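Local atomic coordinates of N-hydroxyarylamine O-acetyltransferase (Bacillus cereus, PDB entry 4DMO), a protein that transfers acetyl groups to arylamines and probably also to the oxygen of N-hydroxyarylamines. Residues L58-I62 and L63-R67. Sequence-based numbering, arbitrary orientation.
Sequences LKEKI and LVNNR
Lys-59 meets both Leu-63 and Val-64 through its carbonyl oxygen. Val-64 N donates to Lys-59 O at 2.8 Å, nearly in line with the C=O bond. The bond from Leu-63 N to the same oxygen is weak, since its N-H points well aside (129°). The Lys-59 chain runs roughly perpendicular to that of Leu-63, with its CG 4.1 Å from Leu-63 CD1. The Lys-59 ammonium group leads away to salt bridges with Glu-56 and Asp-5. Glu-60 repeats the wide turn one residue on: Asn-65 N donates to Glu-60 O over 2.8 Å. A kink at the second torsion of Glu-60 (90°) brings its carboxylate beside the Val-64 methyl CG1 and the Asn-65 amide. Carboxylate and amide are steeply inclined to each other, and OE2 stays 3.6 Å from Asn-65 ND2.

These i to i+5 bonds mark a pi-type widening at the C-terminal end of helix 55-64. Asn-65 leaves the helix, and Asn-66 takes a left-handed conformation (phi 51°) that turns the chain. The Asn-66 amide donates from ND2 to Val-64 O, standing above that carbonyl plane. Arg-67 opens the Arg-Gly-Gly sequence which, as in relatives, leads to the catalytic cysteine.

Arg-67 N donates to Lys-61 O at 3.1 Å, spanning six residues, one more than the pi-type bonds. The Lys-61 chain is extended as far as CE. It lays CG 3.9 Å from Arg-67 CB, and its CE sits over the rim of one guanidinium face. The two cationic ends are close, but Lys-61 NZ binds Gly-68 O and Glu-73, while Arg-67 NE pairs with Glu-41. The Ile-62 methyl CG2 lies 3.6 Å from Arg-67 O and also touches Leu-63 CD2. Arg-13 of helix 5-14 donates to both Ile-62 O and Arg-67 O.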
loop_
_atom_site.group_PDB
_atom_site.type_symbol
_atom_site.label_atom_id
_atom_site.label_comp_id
_atom_site.label_asym_id
_atom_site.label_seq_id
_atom_site.Cartn_x
_atom_site.Cartn_y
_atom_site.Cartn_z
ATOM N N LEU A 58 5.559 13.542 0.578
ATOM C CA LEU A 58 4.685 12.505 1.095
ATOM C C LEU A 58 4.157 12.841 2.501
ATOM O O LEU A 58 2.985 12.560 2.830
ATOM C CB LEU A 58 5.395 11.150 1.046
ATOM C CG LEU A 58 5.531 10.526 -0.343
ATOM C CD1 LEU A 58 6.370 9.257 -0.252
ATOM C CD2 LEU A 58 4.162 10.188 -0.962
ATOM N N LYS A 59 5.015 13.422 3.342
ATOM C CA LYS A 59 4.588 13.902 4.665
ATOM C C LYS A 59 3.418 14.880 4.529
ATOM O O LYS A 59 2.459 14.808 5.287
ATOM C CB LYS A 59 5.754 14.582 5.395
ATOM C CG LYS A 59 5.356 15.178 6.747
ATOM C CD LYS A 59 6.582 15.594 7.587
ATOM C CE LYS A 59 7.257 16.831 7.020
ATOM N NZ LYS A 59 8.503 17.208 7.775
ATOM N N GLU A 60 3.517 15.772 3.546
ATOM C CA GLU A 60 2.508 16.797 3.246
ATOM C C GLU A 60 1.218 16.200 2.689
ATOM O O GLU A 60 0.145 16.493 3.175
ATOM C CB GLU A 60 3.076 17.792 2.229
ATOM C CG GLU A 60 2.048 18.761 1.613
ATOM C CD GLU A 60 1.880 20.054 2.401
ATOM O OE1 GLU A 60 2.373 20.118 3.552
ATOM O OE2 GLU A 60 1.218 20.992 1.885
ATOM N N LYS A 61 1.330 15.356 1.664
ATOM C CA LYS A 61 0.144 14.750 1.067
ATOM C C LYS A 61 -0.543 13.784 2.044
ATOM O O LYS A 61 -1.744 13.913 2.336
ATOM C CB LYS A 61 0.489 14.032 -0.259
ATOM C CG LYS A 61 -0.754 13.465 -0.941
ATOM C CD LYS A 61 -0.481 12.422 -2.019
ATOM C CE LYS A 61 -1.788 11.953 -2.669
ATOM N NZ LYS A 61 -1.682 10.511 -3.108
ATOM N N ILE A 62 0.217 12.841 2.586
ATOM C CA ILE A 62 -0.365 11.747 3.343
ATOM C C ILE A 62 -0.598 12.112 4.794
ATOM O O ILE A 62 -1.648 11.807 5.349
ATOM C CB ILE A 62 0.562 10.458 3.342
ATOM C CG1 ILE A 62 0.932 10.019 1.933
ATOM C CG2 ILE A 62 -0.111 9.295 4.044
ATOM C CD1 ILE A 62 -0.173 9.361 1.201
ATOM N N LEU A 63 0.400 12.713 5.432
ATOM C CA LEU A 63 0.328 12.912 6.880
ATOM C C LEU A 63 -0.340 14.242 7.238
ATOM O O LEU A 63 -1.196 14.300 8.112
ATOM C CB LEU A 63 1.717 12.812 7.520
ATOM C CG LEU A 63 2.528 11.583 7.133
ATOM C CD1 LEU A 63 3.864 11.570 7.852
ATOM C CD2 LEU A 63 1.762 10.296 7.429
ATOM N N VAL A 64 0.028 15.300 6.537
ATOM C CA VAL A 64 -0.515 16.617 6.834
ATOM C C VAL A 64 -1.893 16.783 6.204
ATOM O O VAL A 64 -2.850 17.107 6.899
ATOM C CB VAL A 64 0.431 17.754 6.354
ATOM C CG1 VAL A 64 -0.208 19.128 6.596
ATOM C CG2 VAL A 64 1.794 17.666 7.055
ATOM N N ASN A 65 -1.999 16.543 4.900
ATOM C CA ASN A 65 -3.264 16.762 4.197
ATOM C C ASN A 65 -4.233 15.562 4.225
ATOM O O ASN A 65 -5.262 15.570 3.578
ATOM C CB ASN A 65 -2.978 17.187 2.758
ATOM C CG ASN A 65 -2.403 18.594 2.682
ATOM O OD1 ASN A 65 -2.600 19.388 3.590
ATOM N ND2 ASN A 65 -1.707 18.906 1.598
ATOM N N ASN A 66 -3.881 14.551 4.999
ATOM C CA ASN A 66 -4.710 13.375 5.253
ATOM C C ASN A 66 -5.260 12.688 3.993
ATOM O O ASN A 66 -6.404 12.259 3.964
ATOM C CB ASN A 66 -5.832 13.727 6.246
ATOM C CG ASN A 66 -5.366 13.605 7.695
ATOM O OD1 ASN A 66 -5.840 12.753 8.456
ATOM N ND2 ASN A 66 -4.380 14.434 8.069
ATOM N N ARG A 67 -4.417 12.574 2.968
ATOM C CA ARG A 67 -4.751 11.822 1.770
ATOM C C ARG A 67 -4.154 10.408 1.838
ATOM O O ARG A 67 -3.432 10.059 2.794
ATOM C CB ARG A 67 -4.227 12.544 0.536
ATOM C CG ARG A 67 -4.889 13.912 0.275
ATOM C CD ARG A 67 -6.262 13.729 -0.334
ATOM N NE ARG A 67 -6.151 12.954 -1.557
ATOM C CZ ARG A 67 -5.774 13.446 -2.725
ATOM N NH1 ARG A 67 -5.539 14.756 -2.876
ATOM N NH2 ARG A 67 -5.669 12.626 -3.764
#